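PDB 4XAC: EvdO2 from Micromonospora carbonacea, which probably acts as a non-haem iron and 2-oxoglutarate-dependent oxygenase of the phytanoyl-CoA dioxygenase family, in the biosynthesis of the antibiotic everninomicin. Local coordinates for residues L72-K77 with Y112-L117; R138-G143 with D210-H215; L144-T149 with L231-A236. All coordinates share one frame; numbering follows the deposited sequence.

Contact 1: L72-K77 with Y112-L117; sequences LPQIIK and YGHAIL. With AKG (2-oxoglutaric acid), chain D.
I75 and A115 grip each other twice: I75 N donates to A115 O and A115 N returns the bond to I75 O over 2.9 Å, nearly straight at 174°. They form the central hydrogen-bonded pair where strand 74-76 lies antiparallel on strand 110-118, in the sheet of the cupin-type double-stranded beta-helix that makes up the core of phytanoyl-CoA dioxygenase relatives. Each carbonyl has a further, weaker neighbour: Q74 CA brings its hydrogen to A115 O, and the H114 ring, its CG anti to the backbone N (chi1 -179°), reaches across so that I75 O lies at the ring edge, 3.3 Å from H114 CD2. One end of the pairing is closed by L117 N, bonded to P73 O at 3.1 Å, while the P73 ring lies alongside L117 O with CD 3.2 Å away. At the other end K77 N meets G113 O from above the carbonyl plane, a bent bond of 142°, and the K77 chain crosses Y112 at about a right angle with CE 4.1 Å from Y112 CB.

The two faces differ. I75 and A115 turn to helix 32-45, where L45 and Y42 pack on them. Q74, I76, H114 and I116 occupy the other face, where an imidazole, probably from the crystallisation liquor, sits about 4 Å from the H114 side chain and I116 CG1 lies over one face of the H114 ring. L72 reaches I116 with a methyl, CD2 to CG2 at 3.6 Å, and the other branch of I116 ends with CD1 3.4 Å from O3 of 2-oxoglutarate.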
loop_
_atom_site.group_PDB
_atom_site.type_symbol
_atom_site.label_atom_id
_atom_site.label_comp_id
_atom_site.label_asym_id
_atom_site.label_seq_id
_atom_site.Cartn_x
_atom_site.Cartn_y
_atom_site.Cartn_z
ATOM N N LEU A 72 -10.685 3.718 6.751
ATOM C CA LEU A 72 -9.689 4.435 5.978
ATOM C C LEU A 72 -10.231 4.687 4.571
ATOM O O LEU A 72 -10.606 3.736 3.886
ATOM C CB LEU A 72 -8.393 3.621 5.926
ATOM C CG LEU A 72 -7.178 4.214 5.221
ATOM C CD1 LEU A 72 -6.772 5.500 5.896
ATOM C CD2 LEU A 72 -6.034 3.210 5.242
ATOM N N PRO A 73 -10.291 5.958 4.139
ATOM C CA PRO A 73 -10.785 6.227 2.786
ATOM C C PRO A 73 -9.921 5.530 1.739
ATOM O O PRO A 73 -8.729 5.817 1.615
ATOM C CB PRO A 73 -10.686 7.748 2.670
ATOM C CG PRO A 73 -10.760 8.230 4.074
ATOM C CD PRO A 73 -10.076 7.198 4.905
ATOM N N GLN A 74 -10.506 4.588 1.014
ATOM C CA GLN A 74 -9.738 3.911 -0.022
ATOM C C GLN A 74 -10.572 3.527 -1.218
ATOM O O GLN A 74 -11.779 3.322 -1.114
ATOM C CB GLN A 74 -9.043 2.673 0.537
ATOM C CG GLN A 74 -9.865 1.784 1.407
ATOM C CD GLN A 74 -8.991 0.962 2.331
ATOM O OE1 GLN A 74 -9.116 1.042 3.551
ATOM N NE2 GLN A 74 -8.086 0.175 1.754
ATOM N N ILE A 75 -9.905 3.445 -2.362
ATOM C CA ILE A 75 -10.546 3.035 -3.598
ATOM C C ILE A 75 -9.791 1.867 -4.210
ATOM O O ILE A 75 -8.632 2.010 -4.583
ATOM C CB ILE A 75 -10.601 4.191 -4.614
ATOM C CG1 ILE A 75 -11.444 5.341 -4.062
ATOM C CG2 ILE A 75 -11.149 3.695 -5.949
ATOM C CD1 ILE A 75 -11.271 6.632 -4.811
ATOM N N ILE A 76 -10.432 0.709 -4.311
ATOM C CA ILE A 76 -9.786 -0.407 -4.985
ATOM C C ILE A 76 -9.935 -0.219 -6.490
ATOM O O ILE A 76 -11.022 0.081 -6.977
ATOM C CB ILE A 76 -10.362 -1.766 -4.560
ATOM C CG1 ILE A 76 -10.126 -1.994 -3.066
ATOM C CG2 ILE A 76 -9.730 -2.899 -5.362
ATOM C CD1 ILE A 76 -11.391 -1.865 -2.221
ATOM N N LYS A 77 -8.826 -0.374 -7.209
ATOM C CA LYS A 77 -8.786 -0.229 -8.664
ATOM C C LYS A 77 -9.276 1.136 -9.153
ATOM O O LYS A 77 -10.223 1.214 -9.929
ATOM C CB LYS A 77 -9.597 -1.341 -9.337
ATOM C CG LYS A 77 -8.982 -2.729 -9.199
ATOM C CD LYS A 77 -9.647 -3.694 -10.181
ATOM C CE LYS A 77 -9.134 -5.118 -10.032
ATOM N NZ LYS A 77 -9.548 -5.751 -8.748
ATOM N N TYR A 112 -2.780 -4.441 -10.268
ATOM C CA TYR A 112 -3.929 -3.579 -10.068
ATOM C C TYR A 112 -3.501 -2.428 -9.168
ATOM O O TYR A 112 -2.436 -2.476 -8.523
ATOM C CB TYR A 112 -5.118 -4.341 -9.468
ATOM C CG TYR A 112 -4.864 -4.930 -8.104
ATOM C CD1 TYR A 112 -4.304 -6.197 -7.968
ATOM C CD2 TYR A 112 -5.190 -4.226 -6.951
ATOM C CE1 TYR A 112 -4.066 -6.737 -6.733
ATOM C CE2 TYR A 112 -4.957 -4.760 -5.709
ATOM C CZ TYR A 112 -4.401 -6.015 -5.604
ATOM O OH TYR A 112 -4.170 -6.548 -4.363
ATOM N N GLY A 113 -4.323 -1.391 -9.146
ATOM C CA GLY A 113 -4.031 -0.210 -8.358
ATOM C C GLY A 113 -4.908 -0.161 -7.130
ATOM O O GLY A 113 -5.902 -0.878 -7.029
ATOM N N HIS A 114 -4.529 0.698 -6.194
ATOM C CA HIS A 114 -5.271 0.871 -4.956
ATOM C C HIS A 114 -4.946 2.270 -4.437
ATOM O O HIS A 114 -3.781 2.639 -4.330
ATOM C CB HIS A 114 -4.887 -0.218 -3.950
ATOM C CG HIS A 114 -5.612 -0.127 -2.648
ATOM N ND1 HIS A 114 -5.039 -0.501 -1.451
ATOM C CD2 HIS A 114 -6.866 0.292 -2.351
ATOM C CE1 HIS A 114 -5.907 -0.314 -0.473
ATOM N NE2 HIS A 114 -7.024 0.165 -0.993
ATOM N N ALA A 115 -5.969 3.066 -4.150
ATOM C CA ALA A 115 -5.723 4.427 -3.702
ATOM C C ALA A 115 -6.129 4.560 -2.260
ATOM O O ALA A 115 -7.143 3.987 -1.826
ATOM C CB ALA A 115 -6.468 5.426 -4.559
ATOM N N ILE A 116 -5.321 5.319 -1.525
ATOM C CA ILE A 116 -5.565 5.567 -0.119
ATOM C C ILE A 116 -5.418 7.054 0.166
ATOM O O ILE A 116 -4.555 7.739 -0.405
ATOM C CB ILE A 116 -4.601 4.771 0.780
ATOM C CG1 ILE A 116 -4.599 3.295 0.399
ATOM C CG2 ILE A 116 -4.991 4.923 2.238
ATOM C CD1 ILE A 116 -3.535 2.496 1.099
ATOM N N LEU A 117 -6.287 7.552 1.037
ATOM C CA LEU A 117 -6.192 8.904 1.535
ATOM C C LEU A 117 -6.364 8.847 3.046
ATOM O O LEU A 117 -7.388 8.379 3.530
ATOM C CB LEU A 117 -7.249 9.812 0.890
ATOM C CG LEU A 117 -7.209 11.314 1.189
ATOM C CD1 LEU A 117 -7.714 12.110 -0.003
ATOM C CD2 LEU A 117 -8.039 11.657 2.413
HETATM C C1 AKG D . -0.247 -1.549 1.783
HETATM O O1 AKG D . 0.079 -0.788 0.828
HETATM O O2 AKG D . -0.172 -2.798 1.686
HETATM C C2 AKG D . -0.767 -0.961 3.050
HETATM O O5 AKG D . -1.179 -1.699 3.942
HETATM C C3 AKG D . -0.812 0.521 3.203
HETATM C C4 AKG D . -1.333 1.082 4.487
HETATM C C5 AKG D . -1.538 2.563 4.564
HETATM O O3 AKG D . -1.274 3.289 3.569
HETATM O O4 AKG D . -1.971 3.096 5.622
#

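Contact 2: R138-G143 with D210-H215; sequences RWRRRG and DFRTPH. With NI (nickel (II) ion), chain B; AKG (2-oxoglutaric acid), chain D.
A CH-pi contact between G143 and F211 joins strand 139-149 to the type I turn D210-T213, which leaves strand 206-210 on the way to the metal site. G143 CA lies 3.7 Å from the centroid of the F211 ring and 12° off its normal, so the phenyl is laid flat on the glycine backbone, where a CB would run into CZ. The same two residues share a backbone bond, F211 N to G143 O at 3.1 Å, approached from above the carbonyl plane. V232 and M234 of the neighbouring strand 226-234 also pack on the phenyl. The turn is stiffened by an Asx turn, in which D210 OD1 accepts R212 N at 2.8 Å on its anti side and well out of the carboxylate plane. R212 runs past R140 CD, but its guanidinium is committed to a salt bridge with E132. At the end of the turn T213 O takes the H215 ND1 hydrogen at 2.9 Å, the carbonyl oxygen lying in the ring plane. That bond fixes the rotation of the imidazole and directs NE2 to the nickel ion at 2.1 Å. H215 completes, with H129 and D131, the facial triad of two histidines and one carboxylate found in 2-oxoglutarate-dependent oxygenases, nickel here probably replacing iron.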
loop_
_atom_site.group_PDB
_atom_site.type_symbol
_atom_site.label_atom_id
_atom_site.label_comp_id
_atom_site.label_asym_id
_atom_site.label_seq_id
_atom_site.Cartn_x
_atom_site.Cartn_y
_atom_site.Cartn_z
ATOM N N ARG A 138 -4.806 -21.389 -0.541
ATOM C CA ARG A 138 -4.790 -22.516 -1.469
ATOM C C ARG A 138 -3.968 -22.221 -2.727
ATOM O O ARG A 138 -3.634 -23.129 -3.501
ATOM C CB ARG A 138 -6.222 -22.883 -1.857
ATOM C CG ARG A 138 -7.014 -23.499 -0.734
ATOM C CD ARG A 138 -8.442 -23.739 -1.193
ATOM N NE ARG A 138 -9.135 -22.473 -1.476
ATOM C CZ ARG A 138 -10.411 -22.402 -1.851
ATOM N NH1 ARG A 138 -11.128 -23.517 -1.983
ATOM N NH2 ARG A 138 -10.975 -21.217 -2.078
ATOM N N TRP A 139 -3.657 -20.944 -2.918
ATOM C CA TRP A 139 -2.986 -20.462 -4.125
ATOM C C TRP A 139 -1.917 -19.439 -3.777
ATOM O O TRP A 139 -2.206 -18.361 -3.258
ATOM C CB TRP A 139 -4.006 -19.863 -5.094
ATOM C CG TRP A 139 -5.029 -20.872 -5.454
ATOM C CD1 TRP A 139 -6.264 -21.045 -4.879
ATOM C CD2 TRP A 139 -4.890 -21.906 -6.432
ATOM N NE1 TRP A 139 -6.904 -22.111 -5.457
ATOM C CE2 TRP A 139 -6.082 -22.660 -6.411
ATOM C CE3 TRP A 139 -3.877 -22.259 -7.337
ATOM C CZ2 TRP A 139 -6.292 -23.749 -7.260
ATOM C CZ3 TRP A 139 -4.080 -23.346 -8.175
ATOM C CH2 TRP A 139 -5.283 -24.078 -8.133
ATOM N N ARG A 140 -0.672 -19.780 -4.067
ATOM C CA ARG A 140 0.426 -18.923 -3.696
ATOM C C ARG A 140 0.855 -18.083 -4.885
ATOM O O ARG A 140 1.030 -18.588 -5.985
ATOM C CB ARG A 140 1.604 -19.749 -3.170
ATOM C CG ARG A 140 2.732 -18.898 -2.572
ATOM C CD ARG A 140 3.920 -19.751 -2.126
ATOM N NE ARG A 140 4.459 -20.555 -3.223
ATOM C CZ ARG A 140 4.347 -21.879 -3.314
ATOM N NH1 ARG A 140 3.720 -22.566 -2.363
ATOM N NH2 ARG A 140 4.866 -22.523 -4.356
ATOM N N ARG A 141 1.005 -16.787 -4.658
ATOM C CA ARG A 141 1.579 -15.898 -5.668
ATOM C C ARG A 141 2.795 -15.211 -5.097
ATOM O O ARG A 141 2.803 -14.876 -3.916
ATOM C CB ARG A 141 0.596 -14.818 -6.108
ATOM C CG ARG A 141 -0.704 -15.300 -6.728
ATOM C CD ARG A 141 -1.628 -14.097 -6.839
ATOM N NE ARG A 141 -2.940 -14.459 -7.346
ATOM C CZ ARG A 141 -3.301 -14.337 -8.615
ATOM N NH1 ARG A 141 -2.436 -13.869 -9.504
ATOM N NH2 ARG A 141 -4.523 -14.686 -8.992
ATOM N N ARG A 142 3.806 -14.998 -5.937
ATOM C CA ARG A 142 4.892 -14.076 -5.611
ATOM C C ARG A 142 4.466 -12.684 -6.004
ATOM O O ARG A 142 3.895 -12.490 -7.076
ATOM C CB ARG A 142 6.173 -14.434 -6.356
ATOM C CG ARG A 142 6.787 -15.755 -5.960
ATOM C CD ARG A 142 8.081 -15.956 -6.717
ATOM N NE ARG A 142 9.014 -14.850 -6.500
ATOM C CZ ARG A 142 9.737 -14.276 -7.459
ATOM N NH1 ARG A 142 9.637 -14.700 -8.715
ATOM N NH2 ARG A 142 10.562 -13.282 -7.162
ATOM N N GLY A 143 4.749 -11.700 -5.167
ATOM C CA GLY A 143 4.317 -10.364 -5.509
ATOM C C GLY A 143 4.799 -9.313 -4.556
ATOM O O GLY A 143 5.400 -9.605 -3.516
ATOM N N ASP A 210 7.327 -6.774 -0.151
ATOM C CA ASP A 210 6.872 -8.125 -0.449
ATOM C C ASP A 210 5.503 -8.406 0.169
ATOM O O ASP A 210 5.152 -7.827 1.192
ATOM C CB ASP A 210 7.899 -9.133 0.065
ATOM C CG ASP A 210 7.576 -10.568 -0.350
ATOM O OD1 ASP A 210 6.932 -11.293 0.431
ATOM O OD2 ASP A 210 7.956 -10.957 -1.468
ATOM N N PHE A 211 4.737 -9.300 -0.456
ATOM C CA PHE A 211 3.443 -9.728 0.074
ATOM C C PHE A 211 3.529 -10.233 1.514
ATOM O O PHE A 211 2.530 -10.238 2.212
ATOM C CB PHE A 211 2.850 -10.856 -0.782
ATOM C CG PHE A 211 2.157 -10.399 -2.028
ATOM C CD1 PHE A 211 1.991 -9.061 -2.310
ATOM C CD2 PHE A 211 1.676 -11.339 -2.931
ATOM C CE1 PHE A 211 1.338 -8.661 -3.468
ATOM C CE2 PHE A 211 1.017 -10.949 -4.086
ATOM C CZ PHE A 211 0.848 -9.607 -4.354
ATOM N N ARG A 212 4.702 -10.691 1.953
ATOM C CA ARG A 212 4.799 -11.276 3.294
ATOM C C ARG A 212 5.492 -10.386 4.338
ATOM O O ARG A 212 5.591 -10.768 5.497
ATOM C CB ARG A 212 5.516 -12.639 3.222
ATOM C CG ARG A 212 4.828 -13.741 4.029
ATOM C CD ARG A 212 5.407 -15.133 3.754
ATOM N NE ARG A 212 4.598 -15.918 2.819
ATOM C CZ ARG A 212 4.895 -17.155 2.428
ATOM N NH1 ARG A 212 5.994 -17.753 2.880
ATOM N NH2 ARG A 212 4.099 -17.795 1.576
ATOM N N THR A 213 5.965 -9.210 3.944
ATOM C CA THR A 213 6.599 -8.284 4.899
ATOM C C THR A 213 5.582 -7.591 5.817
ATOM O O THR A 213 4.686 -6.889 5.325
ATOM C CB THR A 213 7.392 -7.206 4.146
ATOM O OG1 THR A 213 8.275 -7.846 3.213
ATOM C CG2 THR A 213 8.192 -6.334 5.115
ATOM N N PRO A 214 5.692 -7.793 7.146
ATOM C CA PRO A 214 4.728 -7.101 8.013
ATOM C C PRO A 214 4.916 -5.592 7.943
ATOM O O PRO A 214 6.052 -5.103 7.877
ATOM C CB PRO A 214 5.039 -7.635 9.428
ATOM C CG PRO A 214 5.761 -8.933 9.200
ATOM C CD PRO A 214 6.542 -8.738 7.894
ATOM N N HIS A 215 3.803 -4.872 7.910
ATOM C CA HIS A 215 3.856 -3.417 7.927
ATOM C C HIS A 215 2.676 -2.791 8.662
ATOM O O HIS A 215 1.635 -3.427 8.899
ATOM C CB HIS A 215 3.960 -2.855 6.495
ATOM C CG HIS A 215 2.894 -3.344 5.563
ATOM N ND1 HIS A 215 2.914 -4.604 5.001
ATOM C CD2 HIS A 215 1.794 -2.731 5.071
ATOM C CE1 HIS A 215 1.860 -4.747 4.215
ATOM N NE2 HIS A 215 1.165 -3.625 4.239
HETATM NI NI NI B . -0.767 -3.670 3.454
HETATM C C1 AKG D . -0.247 -1.549 1.783
HETATM O O1 AKG D . 0.079 -0.788 0.828
HETATM O O2 AKG D . -0.172 -2.798 1.686
HETATM C C2 AKG D . -0.767 -0.961 3.050
HETATM O O5 AKG D . -1.179 -1.699 3.942
HETATM C C3 AKG D . -0.812 0.521 3.203
HETATM C C4 AKG D . -1.333 1.082 4.487
HETATM C C5 AKG D . -1.538 2.563 4.564
HETATM O O3 AKG D . -1.274 3.289 3.569
HETATM O O4 AKG D . -1.971 3.096 5.622
HETATM O O HOH W 1 8.530 -9.945 -3.584
#

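Contact 3: L144-T149 with L231-A236; sequences LSIWTT and LVFMSA. With AKG (2-oxoglutaric acid), chain D.
I146 N donates to L231 O at 2.7 Å and 169°, and L231 N answers to I146 O. At the next hydrogen-bonded pair, L144 and F233 exchange the same two bonds, with L144 N to F233 O at 2.9 Å running nearly along the C=O axis. Between these pairs S145 and V232 form a non-hydrogen-bonded pair, their CA hydrogens turned to L231 O and L144 O. Beyond the pairing, strand 144-149 reaches the co-substrate: W147 NE1 donates to O3 of 2-oxoglutarate at 2.9 Å, the oxygen lying at the indole edge in the ring plane. With CG anti to the backbone N (chi1 -170°), the indole is laid beside the ligand chain, and T126 and H209 give 2-oxoglutarate further hydrogen bonds. A phenylalanine in place of W147, lacking the indole N-H, would probably leave the far carboxylate of 2-oxoglutarate less firmly held at O3.

Strands 139-149 and 226-234 are antiparallel neighbours in the wall of the cupin-type barrel, with the metal site on the S145 face and helix 89-102 on the other. S145 looks inward, its side chain about 6 Å from the nickel and touching D131 and H209; its OG is 3.7 Å from V232 CG2. L144, I146, L231 and F233 turn the other way, under helix 89-102. There I146 extends its CD1 methyl obliquely to the F233 ring, 3.9 Å from CE1. L144 CD1 meets the same ring at its edge, 4.3 Å from CD1 of F233, while A98 and R95 of the helix also pack on the phenyl and F101 on L144.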
loop_
_atom_site.group_PDB
_atom_site.type_symbol
_atom_site.label_atom_id
_atom_site.label_comp_id
_atom_site.label_asym_id
_atom_site.label_seq_id
_atom_site.Cartn_x
_atom_site.Cartn_y
_atom_site.Cartn_z
ATOM N N LEU A 144 4.523 -8.072 -4.928
ATOM C CA LEU A 144 4.909 -6.950 -4.110
ATOM C C LEU A 144 3.957 -5.790 -4.343
ATOM O O LEU A 144 3.129 -5.808 -5.265
ATOM C CB LEU A 144 6.376 -6.556 -4.413
ATOM C CG LEU A 144 6.802 -6.254 -5.858
ATOM C CD1 LEU A 144 6.219 -4.924 -6.352
ATOM C CD2 LEU A 144 8.323 -6.214 -5.979
ATOM N N SER A 145 4.076 -4.780 -3.494
ATOM C CA SER A 145 3.297 -3.562 -3.617
ATOM C C SER A 145 4.241 -2.377 -3.718
ATOM O O SER A 145 5.223 -2.335 -3.000
ATOM C CB SER A 145 2.368 -3.391 -2.414
ATOM O OG SER A 145 1.436 -4.461 -2.380
ATOM N N ILE A 146 3.941 -1.428 -4.604
ATOM C CA ILE A 146 4.707 -0.173 -4.690
ATOM C C ILE A 146 3.819 0.987 -4.253
ATOM O O ILE A 146 2.872 1.369 -4.943
ATOM C CB ILE A 146 5.260 0.091 -6.117
ATOM C CG1 ILE A 146 6.234 -1.017 -6.504
ATOM C CG2 ILE A 146 6.009 1.442 -6.165
ATOM C CD1 ILE A 146 6.596 -1.073 -8.027
ATOM N N TRP A 147 4.132 1.507 -3.073
ATOM C CA TRP A 147 3.343 2.527 -2.394
ATOM C C TRP A 147 3.951 3.887 -2.703
ATOM O O TRP A 147 4.950 4.256 -2.104
ATOM C CB TRP A 147 3.359 2.219 -0.883
ATOM C CG TRP A 147 2.451 2.946 0.102
ATOM C CD1 TRP A 147 1.233 2.504 0.591
ATOM C CD2 TRP A 147 2.762 4.141 0.842
ATOM N NE1 TRP A 147 0.753 3.394 1.535
ATOM C CE2 TRP A 147 1.669 4.396 1.711
ATOM C CE3 TRP A 147 3.843 5.033 0.841
ATOM C CZ2 TRP A 147 1.633 5.505 2.563
ATOM C CZ3 TRP A 147 3.797 6.142 1.698
ATOM C CH2 TRP A 147 2.702 6.364 2.535
ATOM N N THR A 148 3.350 4.629 -3.639
ATOM C CA THR A 148 3.866 5.947 -4.026
ATOM C C THR A 148 3.107 7.029 -3.274
ATOM O O THR A 148 1.879 7.053 -3.302
ATOM C CB THR A 148 3.730 6.210 -5.547
ATOM O OG1 THR A 148 4.467 5.224 -6.275
ATOM C CG2 THR A 148 4.266 7.593 -5.913
ATOM N N THR A 149 3.818 7.912 -2.594
ATOM C CA THR A 149 3.117 8.988 -1.873
ATOM C C THR A 149 3.042 10.250 -2.734
ATOM O O THR A 149 3.980 10.564 -3.467
ATOM C CB THR A 149 3.794 9.284 -0.514
ATOM O OG1 THR A 149 2.999 10.221 0.230
ATOM C CG2 THR A 149 5.237 9.831 -0.695
ATOM N N LEU A 231 0.518 0.383 -6.365
ATOM C CA LEU A 231 0.462 -0.539 -7.480
ATOM C C LEU A 231 0.926 -1.903 -7.012
ATOM O O LEU A 231 2.027 -2.041 -6.462
ATOM C CB LEU A 231 1.335 -0.057 -8.638
ATOM C CG LEU A 231 0.800 1.121 -9.436
ATOM C CD1 LEU A 231 1.900 1.607 -10.409
ATOM C CD2 LEU A 231 -0.466 0.712 -10.195
ATOM N N VAL A 232 0.084 -2.899 -7.229
ATOM C CA VAL A 232 0.373 -4.272 -6.842
ATOM C C VAL A 232 0.742 -5.094 -8.059
ATOM O O VAL A 232 0.010 -5.075 -9.031
ATOM C CB VAL A 232 -0.836 -4.907 -6.160
ATOM C CG1 VAL A 232 -0.549 -6.363 -5.798
ATOM C CG2 VAL A 232 -1.217 -4.085 -4.935
ATOM N N PHE A 233 1.871 -5.797 -7.992
ATOM C CA PHE A 233 2.344 -6.667 -9.069
ATOM C C PHE A 233 2.551 -8.080 -8.545
ATOM O O PHE A 233 3.170 -8.278 -7.489
ATOM C CB PHE A 233 3.662 -6.131 -9.671
ATOM C CG PHE A 233 3.519 -4.795 -10.352
ATOM C CD1 PHE A 233 3.791 -3.619 -9.663
ATOM C CD2 PHE A 233 3.096 -4.715 -11.673
ATOM C CE1 PHE A 233 3.645 -2.386 -10.280
ATOM C CE2 PHE A 233 2.946 -3.479 -12.296
ATOM C CZ PHE A 233 3.227 -2.317 -11.596
ATOM N N MET A 234 2.065 -9.071 -9.288
ATOM C CA MET A 234 2.103 -10.434 -8.786
ATOM C C MET A 234 2.164 -11.455 -9.894
ATOM O O MET A 234 1.690 -11.222 -11.009
ATOM C CB MET A 234 0.873 -10.707 -7.917
ATOM C CG MET A 234 -0.416 -10.633 -8.686
ATOM S SD MET A 234 -1.820 -10.461 -7.571
ATOM C CE MET A 234 -3.176 -10.497 -8.742
ATOM N N SER A 235 2.733 -12.605 -9.563
ATOM C CA SER A 235 2.719 -13.763 -10.455
ATOM C C SER A 235 1.353 -14.411 -10.538
ATOM O O SER A 235 0.481 -14.183 -9.693
ATOM C CB SER A 235 3.709 -14.806 -9.967
ATOM O OG SER A 235 3.189 -15.421 -8.800
ATOM N N ALA A 236 1.181 -15.250 -11.552
ATOM C CA ALA A 236 0.057 -16.169 -11.604
ATOM C C ALA A 236 0.074 -17.064 -10.358
ATOM O O ALA A 236 1.126 -17.278 -9.755
ATOM C CB ALA A 236 0.118 -17.003 -12.874
HETATM C C1 AKG D . -0.247 -1.549 1.783
HETATM O O1 AKG D . 0.079 -0.788 0.828
HETATM O O2 AKG D . -0.172 -2.798 1.686
HETATM C C2 AKG D . -0.767 -0.961 3.050
HETATM O O5 AKG D . -1.179 -1.699 3.942
HETATM C C3 AKG D . -0.812 0.521 3.203
HETATM C C4 AKG D . -1.333 1.082 4.487
HETATM C C5 AKG D . -1.538 2.563 4.564
HETATM O O3 AKG D . -1.274 3.289 3.569
HETATM O O4 AKG D . -1.971 3.096 5.622
#

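From the N terminus, contact 1 closes first, a loop of 34 residues that includes helix 89-102 and brings strand 74-76 onto strand 110-118. Contacts 2 and 3 come later and cross: both start on strand 139-149, whose first part meets the turn after strand 206-210 and whose second part pairs with strand 226-234. Y112 O and V232 N, 2.9 Å apart, carry the sheet from contact 1 into contact 3. Contact 3 is tied to contact 2 by R142 O and S235 N, 2.7 Å apart, and by F211 packing against L144. All three reach 2-oxoglutarate, through I116, W147 and, beside the metal, H215.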